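Local coordinates for protein profilin-1A (Acanthamoeba castellanii, PDB 1ACF) that binds monomeric actin and, depending on its concentration, prevents or enhances actin polymerization, and also binds the phosphoinositide PIP2, at residues Q18-N27 with S32-T43; L45-R56 with T69-I77. All coordinates share one frame; numbering follows the deposited sequence.

Contact 1 of 2, residues Q18-N27 with S32-T43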
loop_
_atom_site.group_PDB
_atom_site.type_symbol
_atom_site.label_atom_id
_atom_site.label_comp_id
_atom_site.label_asym_id
_atom_site.label_seq_id
_atom_site.Cartn_x
_atom_site.Cartn_y
_atom_site.Cartn_z
ATOM N N GLN A 18 -8.535 -3.908 -2.806
ATOM C CA GLN A 18 -8.014 -4.615 -1.635
ATOM C C GLN A 18 -7.054 -3.625 -0.910
ATOM O O GLN A 18 -6.297 -2.965 -1.674
ATOM C CB GLN A 18 -7.116 -5.806 -2.065
ATOM C CG GLN A 18 -7.842 -6.795 -2.966
ATOM C CD GLN A 18 -7.071 -7.999 -3.365
ATOM O OE1 GLN A 18 -7.248 -9.096 -2.816
ATOM N NE2 GLN A 18 -6.183 -7.849 -4.317
ATOM N N ALA A 19 -7.137 -3.595 0.385
ATOM C CA ALA A 19 -6.240 -2.657 1.182
ATOM C C ALA A 19 -5.788 -3.302 2.472
ATOM O O ALA A 19 -6.423 -4.154 3.127
ATOM C CB ALA A 19 -6.961 -1.339 1.403
ATOM N N ALA A 20 -4.598 -2.943 2.895
ATOM C CA ALA A 20 -4.058 -3.445 4.183
ATOM C C ALA A 20 -3.357 -2.240 4.854
ATOM O O ALA A 20 -3.060 -1.276 4.134
ATOM C CB ALA A 20 -3.118 -4.607 4.040
ATOM N N ILE A 21 -3.182 -2.362 6.159
ATOM C CA ILE A 21 -2.469 -1.353 6.950
ATOM C C ILE A 21 -1.386 -2.086 7.737
ATOM O O ILE A 21 -1.722 -3.008 8.517
ATOM C CB ILE A 21 -3.303 -0.429 7.871
ATOM C CG1 ILE A 21 -4.056 0.692 7.133
ATOM C CG2 ILE A 21 -2.299 0.209 8.889
ATOM C CD1 ILE A 21 -5.096 1.377 8.084
ATOM N N LEU A 22 -0.150 -1.712 7.411
ATOM C CA LEU A 22 0.956 -2.357 8.147
ATOM C C LEU A 22 1.706 -1.456 9.152
ATOM O O LEU A 22 1.693 -0.225 9.130
ATOM C CB LEU A 22 2.001 -2.815 7.131
ATOM C CG LEU A 22 1.891 -3.949 6.175
ATOM C CD1 LEU A 22 0.509 -4.090 5.607
ATOM C CD2 LEU A 22 2.968 -3.678 5.132
ATOM N N GLY A 23 2.472 -2.166 9.953
ATOM C CA GLY A 23 3.412 -1.664 10.942
ATOM C C GLY A 23 4.784 -1.609 10.210
ATOM O O GLY A 23 5.029 -2.295 9.234
ATOM N N LEU A 24 5.661 -0.760 10.744
ATOM C CA LEU A 24 7.022 -0.555 10.215
ATOM C C LEU A 24 7.843 -1.792 10.451
ATOM O O LEU A 24 8.948 -1.888 9.846
ATOM C CB LEU A 24 7.567 0.801 10.713
ATOM C CG LEU A 24 6.963 2.092 10.199
ATOM C CD1 LEU A 24 7.764 3.308 10.703
ATOM C CD2 LEU A 24 6.998 2.133 8.681
ATOM N N ASP A 25 7.335 -2.733 11.228
ATOM C CA ASP A 25 8.070 -4.017 11.369
ATOM C C ASP A 25 7.615 -4.989 10.246
ATOM O O ASP A 25 8.089 -6.126 10.239
ATOM C CB ASP A 25 7.847 -4.696 12.695
ATOM C CG ASP A 25 6.383 -4.913 13.041
ATOM O OD1 ASP A 25 5.513 -4.307 12.432
ATOM O OD2 ASP A 25 6.163 -5.728 13.945
ATOM N N GLY A 26 6.667 -4.508 9.433
ATOM C CA GLY A 26 6.084 -5.291 8.345
ATOM C C GLY A 26 4.903 -6.205 8.701
ATOM O O GLY A 26 4.464 -6.939 7.800
ATOM N N ASN A 27 4.420 -6.213 9.905
ATOM C CA ASN A 27 3.285 -6.991 10.387
ATOM C C ASN A 27 2.016 -6.212 10.072
ATOM O O ASN A 27 1.959 -4.986 10.142
ATOM C CB ASN A 27 3.397 -7.490 11.814
ATOM C CG ASN A 27 4.496 -8.580 11.897
ATOM O OD1 ASN A 27 4.544 -9.520 11.062
ATOM N ND2 ASN A 27 5.403 -8.481 12.851
ATOM N N SER A 32 -8.153 -6.180 4.141
ATOM C CA SER A 32 -9.485 -6.422 3.503
ATOM C C SER A 32 -9.653 -7.938 3.345
ATOM O O SER A 32 -8.640 -8.615 3.060
ATOM C CB SER A 32 -9.743 -5.668 2.234
ATOM O OG SER A 32 -8.679 -5.870 1.319
ATOM N N ALA A 33 -10.852 -8.420 3.617
ATOM C CA ALA A 33 -11.166 -9.888 3.587
ATOM C C ALA A 33 -10.520 -10.530 2.378
ATOM O O ALA A 33 -10.707 -9.997 1.257
ATOM C CB ALA A 33 -12.695 -10.071 3.671
ATOM N N GLY A 34 -9.746 -11.589 2.529
ATOM C CA GLY A 34 -9.072 -12.196 1.392
ATOM C C GLY A 34 -7.819 -11.560 0.892
ATOM O O GLY A 34 -7.139 -12.145 -0.001
ATOM N N PHE A 35 -7.429 -10.356 1.321
ATOM C CA PHE A 35 -6.134 -9.753 0.887
ATOM C C PHE A 35 -5.041 -10.152 1.895
ATOM O O PHE A 35 -5.180 -9.982 3.104
ATOM C CB PHE A 35 -6.260 -8.294 0.637
ATOM C CG PHE A 35 -5.002 -7.578 0.235
ATOM C CD1 PHE A 35 -4.250 -8.035 -0.851
ATOM C CD2 PHE A 35 -4.533 -6.479 0.943
ATOM C CE1 PHE A 35 -3.136 -7.374 -1.310
ATOM C CE2 PHE A 35 -3.408 -5.753 0.489
ATOM C CZ PHE A 35 -2.731 -6.202 -0.670
ATOM N N ALA A 36 -3.933 -10.755 1.460
ATOM C CA ALA A 36 -2.878 -11.154 2.356
ATOM C C ALA A 36 -1.446 -10.747 2.005
ATOM O O ALA A 36 -0.815 -11.311 1.098
ATOM C CB ALA A 36 -2.927 -12.661 2.684
ATOM N N VAL A 37 -0.924 -9.812 2.747
ATOM C CA VAL A 37 0.464 -9.322 2.639
ATOM C C VAL A 37 1.247 -10.160 3.677
ATOM O O VAL A 37 0.924 -10.160 4.873
ATOM C CB VAL A 37 0.677 -7.837 2.853
ATOM C CG1 VAL A 37 2.166 -7.529 2.989
ATOM C CG2 VAL A 37 0.079 -6.979 1.757
ATOM N N THR A 38 2.192 -10.941 3.190
ATOM C CA THR A 38 2.896 -11.776 4.211
ATOM C C THR A 38 3.904 -10.928 4.949
ATOM O O THR A 38 4.241 -9.780 4.517
ATOM C CB THR A 38 3.371 -13.120 3.556
ATOM O OG1 THR A 38 4.498 -12.842 2.691
ATOM C CG2 THR A 38 2.196 -13.683 2.706
ATOM N N PRO A 39 4.351 -11.507 6.062
ATOM C CA PRO A 39 5.359 -10.863 6.915
ATOM C C PRO A 39 6.553 -10.477 6.037
ATOM O O PRO A 39 7.014 -9.329 5.976
ATOM C CB PRO A 39 5.783 -11.980 7.872
ATOM C CG PRO A 39 4.534 -12.826 7.988
ATOM C CD PRO A 39 3.993 -12.827 6.555
ATOM N N ALA A 40 7.010 -11.564 5.443
ATOM C CA ALA A 40 8.111 -11.535 4.506
ATOM C C ALA A 40 7.887 -10.431 3.471
ATOM O O ALA A 40 8.824 -9.625 3.293
ATOM C CB ALA A 40 8.238 -12.923 3.882
ATOM N N GLN A 41 6.719 -10.388 2.852
ATOM C CA GLN A 41 6.397 -9.380 1.858
ATOM C C GLN A 41 6.375 -7.972 2.491
ATOM O O GLN A 41 6.809 -7.060 1.797
ATOM C CB GLN A 41 5.018 -9.536 1.208
ATOM C CG GLN A 41 5.041 -10.562 0.088
ATOM C CD GLN A 41 3.652 -11.048 -0.248
ATOM O OE1 GLN A 41 3.457 -11.787 -1.230
ATOM N NE2 GLN A 41 2.726 -10.630 0.594
ATOM N N GLY A 42 5.818 -7.958 3.666
ATOM C CA GLY A 42 5.656 -6.784 4.529
ATOM C C GLY A 42 6.984 -6.183 4.956
ATOM O O GLY A 42 7.149 -4.962 4.821
ATOM N N THR A 43 7.899 -7.038 5.425
ATOM C CA THR A 43 9.232 -6.584 5.869
ATOM C C THR A 43 10.034 -6.043 4.671
ATOM O O THR A 43 10.829 -5.055 4.803
ATOM C CB THR A 43 10.076 -7.435 6.868
ATOM O OG1 THR A 43 10.836 -8.475 6.206
ATOM C CG2 THR A 43 9.335 -8.044 8.077
HETATM O O HOH W 1 2.113 -8.364 6.626
#

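Contact 2 of 2, residues L45-R56 with T69-I77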
loop_
_atom_site.group_PDB
_atom_site.type_symbol
_atom_site.label_atom_id
_atom_site.label_comp_id
_atom_site.label_asym_id
_atom_site.label_seq_id
_atom_site.Cartn_x
_atom_site.Cartn_y
_atom_site.Cartn_z
ATOM N N LEU A 45 8.740 -4.398 2.041
ATOM C CA LEU A 45 8.135 -3.122 1.700
ATOM C C LEU A 45 8.760 -2.037 2.592
ATOM O O LEU A 45 9.341 -1.114 2.026
ATOM C CB LEU A 45 6.612 -3.135 1.974
ATOM C CG LEU A 45 5.815 -1.978 1.401
ATOM C CD1 LEU A 45 6.286 -1.594 0.019
ATOM C CD2 LEU A 45 4.346 -2.406 1.385
ATOM N N ALA A 46 8.567 -2.340 3.876
ATOM C CA ALA A 46 9.073 -1.394 4.928
ATOM C C ALA A 46 10.508 -1.010 4.611
ATOM O O ALA A 46 10.870 0.170 4.417
ATOM C CB ALA A 46 8.799 -2.039 6.270
ATOM N N GLY A 47 11.341 -2.026 4.477
ATOM C CA GLY A 47 12.748 -1.949 4.184
ATOM C C GLY A 47 13.061 -1.020 3.021
ATOM O O GLY A 47 14.008 -0.203 3.058
ATOM N N ALA A 48 12.262 -1.161 1.989
ATOM C CA ALA A 48 12.440 -0.363 0.758
ATOM C C ALA A 48 12.138 1.113 1.025
ATOM O O ALA A 48 12.638 1.979 0.271
ATOM C CB ALA A 48 11.628 -0.973 -0.373
ATOM N N PHE A 49 11.318 1.370 2.041
ATOM C CA PHE A 49 11.036 2.817 2.316
ATOM C C PHE A 49 12.395 3.453 2.731
ATOM O O PHE A 49 12.652 4.619 2.363
ATOM C CB PHE A 49 9.882 3.074 3.222
ATOM C CG PHE A 49 8.529 3.054 2.538
ATOM C CD1 PHE A 49 8.151 4.068 1.676
ATOM C CD2 PHE A 49 7.668 1.980 2.770
ATOM C CE1 PHE A 49 6.910 4.045 1.059
ATOM C CE2 PHE A 49 6.391 1.974 2.174
ATOM C CZ PHE A 49 6.019 2.998 1.331
ATOM N N ASN A 50 13.191 2.655 3.395
ATOM C CA ASN A 50 14.581 3.063 3.803
ATOM C C ASN A 50 15.523 3.005 2.618
ATOM O O ASN A 50 16.068 4.035 2.152
ATOM C CB ASN A 50 14.927 2.197 5.032
ATOM C CG ASN A 50 13.860 2.525 6.109
ATOM O OD1 ASN A 50 13.519 3.742 6.201
ATOM N ND2 ASN A 50 13.355 1.545 6.828
ATOM N N ASN A 51 15.728 1.849 2.035
ATOM C CA ASN A 51 16.645 1.760 0.840
ATOM C C ASN A 51 15.835 1.037 -0.252
ATOM O O ASN A 51 15.525 -0.123 0.055
ATOM C CB ASN A 51 17.910 0.979 1.237
ATOM C CG ASN A 51 18.824 0.822 0.012
ATOM O OD1 ASN A 51 18.650 1.513 -0.999
ATOM N ND2 ASN A 51 19.814 -0.052 0.100
ATOM N N ALA A 52 15.493 1.699 -1.293
ATOM C CA ALA A 52 14.739 1.184 -2.408
ATOM C C ALA A 52 15.652 0.604 -3.510
ATOM O O ALA A 52 15.215 0.616 -4.661
ATOM C CB ALA A 52 13.922 2.305 -3.068
ATOM N N ASP A 53 16.860 0.181 -3.161
ATOM C CA ASP A 53 17.803 -0.398 -4.151
ATOM C C ASP A 53 17.224 -1.682 -4.752
ATOM O O ASP A 53 16.984 -1.772 -5.964
ATOM C CB ASP A 53 19.162 -0.694 -3.493
ATOM C CG ASP A 53 20.208 0.375 -3.837
ATOM O OD1 ASP A 53 20.002 1.189 -4.761
ATOM O OD2 ASP A 53 21.231 0.311 -3.097
ATOM N N ALA A 54 17.041 -2.625 -3.828
ATOM C CA ALA A 54 16.467 -3.926 -4.162
ATOM C C ALA A 54 15.293 -3.745 -5.143
ATOM O O ALA A 54 15.485 -4.032 -6.347
ATOM C CB ALA A 54 16.021 -4.645 -2.890
ATOM N N ILE A 55 14.200 -3.277 -4.621
ATOM C CA ILE A 55 12.914 -3.014 -5.208
ATOM C C ILE A 55 12.898 -2.244 -6.484
ATOM O O ILE A 55 12.107 -2.498 -7.428
ATOM C CB ILE A 55 11.957 -2.405 -4.105
ATOM C CG1 ILE A 55 11.165 -3.541 -3.385
ATOM C CG2 ILE A 55 11.003 -1.297 -4.528
ATOM C CD1 ILE A 55 12.045 -4.588 -2.650
ATOM N N ARG A 56 13.721 -1.220 -6.631
ATOM C CA ARG A 56 13.743 -0.397 -7.858
ATOM C C ARG A 56 14.120 -1.266 -9.047
ATOM O O ARG A 56 13.574 -1.199 -10.172
ATOM C CB ARG A 56 14.670 0.814 -7.627
ATOM C CG ARG A 56 14.533 2.024 -8.469
ATOM C CD ARG A 56 13.414 2.974 -8.181
ATOM N NE ARG A 56 13.751 3.777 -7.014
ATOM C CZ ARG A 56 14.871 4.494 -6.882
ATOM N NH1 ARG A 56 15.711 4.785 -7.870
ATOM N NH2 ARG A 56 15.335 4.717 -5.619
ATOM N N THR A 69 8.226 -1.605 -9.962
ATOM C CA THR A 69 8.261 -0.295 -9.350
ATOM C C THR A 69 8.206 0.885 -10.313
ATOM O O THR A 69 9.119 1.064 -11.124
ATOM C CB THR A 69 9.552 -0.121 -8.443
ATOM O OG1 THR A 69 9.622 -1.335 -7.668
ATOM C CG2 THR A 69 9.497 1.147 -7.597
ATOM N N LEU A 70 7.137 1.647 -10.174
ATOM C CA LEU A 70 6.924 2.848 -10.979
ATOM C C LEU A 70 7.628 4.069 -10.300
ATOM O O LEU A 70 8.293 4.823 -11.001
ATOM C CB LEU A 70 5.451 3.077 -11.130
ATOM C CG LEU A 70 4.555 2.686 -12.241
ATOM C CD1 LEU A 70 3.098 2.959 -11.782
ATOM C CD2 LEU A 70 4.868 3.507 -13.483
ATOM N N ARG A 71 7.452 4.213 -9.014
ATOM C CA ARG A 71 7.954 5.257 -8.108
ATOM C C ARG A 71 8.360 4.770 -6.724
ATOM O O ARG A 71 7.625 3.971 -6.080
ATOM C CB ARG A 71 6.844 6.336 -8.102
ATOM C CG ARG A 71 6.661 7.176 -6.880
ATOM C CD ARG A 71 5.859 8.418 -7.063
ATOM N NE ARG A 71 5.385 9.017 -5.832
ATOM C CZ ARG A 71 4.856 10.221 -5.595
ATOM N NH1 ARG A 71 4.783 11.194 -6.506
ATOM N NH2 ARG A 71 4.362 10.587 -4.400
ATOM N N ALA A 72 9.508 5.133 -6.144
ATOM C CA ALA A 72 10.014 4.768 -4.820
ATOM C C ALA A 72 10.872 5.911 -4.189
ATOM O O ALA A 72 11.914 6.359 -4.689
ATOM C CB ALA A 72 10.822 3.492 -4.670
ATOM N N ASP A 73 10.342 6.354 -3.083
ATOM C CA ASP A 73 10.887 7.427 -2.216
ATOM C C ASP A 73 10.654 7.040 -0.758
ATOM O O ASP A 73 10.340 5.859 -0.477
ATOM C CB ASP A 73 10.440 8.784 -2.652
ATOM C CG ASP A 73 9.008 9.153 -2.689
ATOM O OD1 ASP A 73 8.293 9.046 -1.686
ATOM O OD2 ASP A 73 8.513 9.699 -3.694
ATOM N N ASP A 74 10.781 7.995 0.100
ATOM C CA ASP A 74 10.665 7.879 1.566
ATOM C C ASP A 74 9.221 7.871 2.031
ATOM O O ASP A 74 8.931 7.406 3.136
ATOM C CB ASP A 74 11.472 9.005 2.257
ATOM C CG ASP A 74 12.913 9.008 1.764
ATOM O OD1 ASP A 74 13.551 7.924 1.803
ATOM O OD2 ASP A 74 13.377 10.054 1.300
ATOM N N ARG A 75 8.375 8.364 1.102
ATOM C CA ARG A 75 6.945 8.362 1.474
ATOM C C ARG A 75 6.092 7.439 0.617
ATOM O O ARG A 75 5.171 6.806 1.144
ATOM C CB ARG A 75 6.366 9.789 1.519
ATOM C CG ARG A 75 4.842 9.820 1.883
ATOM C CD ARG A 75 4.212 10.901 1.128
ATOM N NE ARG A 75 2.863 11.151 1.241
ATOM C CZ ARG A 75 1.979 11.745 2.015
ATOM N NH1 ARG A 75 2.272 12.388 3.138
ATOM N NH2 ARG A 75 0.677 11.772 1.642
ATOM N N SER A 76 6.391 7.311 -0.661
ATOM C CA SER A 76 5.579 6.553 -1.606
ATOM C C SER A 76 6.258 5.581 -2.521
ATOM O O SER A 76 7.103 6.081 -3.282
ATOM C CB SER A 76 5.011 7.631 -2.587
ATOM O OG SER A 76 4.031 8.369 -1.864
ATOM N N ILE A 77 5.763 4.353 -2.525
ATOM C CA ILE A 77 6.185 3.306 -3.447
ATOM C C ILE A 77 4.949 2.842 -4.277
ATOM O O ILE A 77 3.948 2.301 -3.758
ATOM C CB ILE A 77 6.865 2.072 -2.796
ATOM C CG1 ILE A 77 8.289 2.443 -2.274
ATOM C CG2 ILE A 77 6.980 0.874 -3.859
ATOM C CD1 ILE A 77 8.788 1.386 -1.214
HETATM O O HOH W 2 12.940 4.325 -1.039
HETATM O O HOH W 3 10.973 -3.020 -10.536
#

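Contact 1 of 2, residues Q18-N27 with S32-T43
Two hydrogen bonds tie A19 to S32, the point where the chain leaves the edge strand 28-31. The backbone N of S32 donates to A19 O at 2.9 Å, as a continued antiparallel pairing would have it. The return bond is different: A19 N donates to S32 OG, also at 2.9 Å and fairly straight (156°). That hydroxyl gets there because it sits between the backbone N and the carbonyl carbon (chi1 52°), so a side chain stands in for a backbone acceptor. S32 also opens a type II turn closed by F35 N.

The aromatic packing follows from that turn. It swings F35 back over the strand, and the ring receives Q18 CB over one face, a CH-pi contact 3.9 Å from the centroid but offset toward the rim. The extended Q18 side chain runs on past F35 CD1, its amide turned 47° from the ring. At the ring's edge lies A19 O, while A20 CB approaches F35 CE2 obliquely at 3.7 Å. Further along, L22 CD2 looks loosely toward V37 CG1.

At the far end the meeting is backbone on backbone. Two glycines face each other here: G26 lies 4.1 Å from G42, CA to CA, and G26 O takes a CA-H...O contact from G42 CA at 3.5 Å. The same oxygen accepts from a water that also donates to V37 O.

A type I turn from G23 to G26 leads out of strand 18-23, and T38 is the N-cap of helix 39-50, its OG1 accepting weakly from Q41 N. This is the profilin fold where its first beta hairpin passes into a helix lying against the central antiparallel sheet.

Contact 2 of 2, residues L45-R56 with T69-I77
A backbone turn runs along one side of the F49 ring while I77 CD1 makes a CH-pi contact over the centre of one face: F49 CE1 comes within 3.3 Å of R75 O, and I77 CD1 stands 3.9 Å from the F49 ring centroid, 5° off the ring normal. In the profilin fold this is where helix 39-50 and the short helix 53-58 pack on the antiparallel sheet, beside the turn joining strands 65-72 and 76-81. With CG anti to its carbonyl carbon (chi1 -83°), F49 brings its ring to that turn, and S76 N lies at the ring's edge, in its plane. From the same helix A48 CB sits 3.8 Å from I77 CD1, and L45 CD1 lies 4.1 Å from I77 CD1.

The turn gets its shape from D73. Its OD1 accepts from both R75 N and S76 N, making an Asx turn and an Asx motif; the first donor meets the anti lone pair, the second comes from above the carboxylate plane. The R75 side chain runs to helix 106-121, where its guanidinium forms salt bridges with E114 and D118, near the actin-binding K115.

Past the loop the contact is more mixed. A52, the N-cap of helix 53-58, sets CB against A72 CB at 3.7 Å, and the bent side chain of R56 brings NE to that same alanine, whose methyl sits at the guanidinium edge. A water links R56 O with T69 N. Beside it, T69 OG1 donates to I55 O at 2.8 Å, reaching the oxygen from 57° above the carbonyl plane.

Helix 39-50 serves both contacts, its start in contact 1 and its later turns in contact 2, and both reach the same antiparallel sheet. They meet where L22 CD2 approaches L45 CD2 and where L24 O touches A46 CB. Each is partly buried, with apolar side chains inside and exposed residues at the margin. Contact 1 bridges neighbours in sequence and mixes backbone and side chain: one amide-carbonyl bond, a serine hydroxyl as acceptor, a glycine-glycine approach and a buried aromatic ring. Contact 2 joins helices to a hairpin farther along the chain, through side chains set against one another and against backbone carbonyls, with a threonine hydroxyl and water toward the outside.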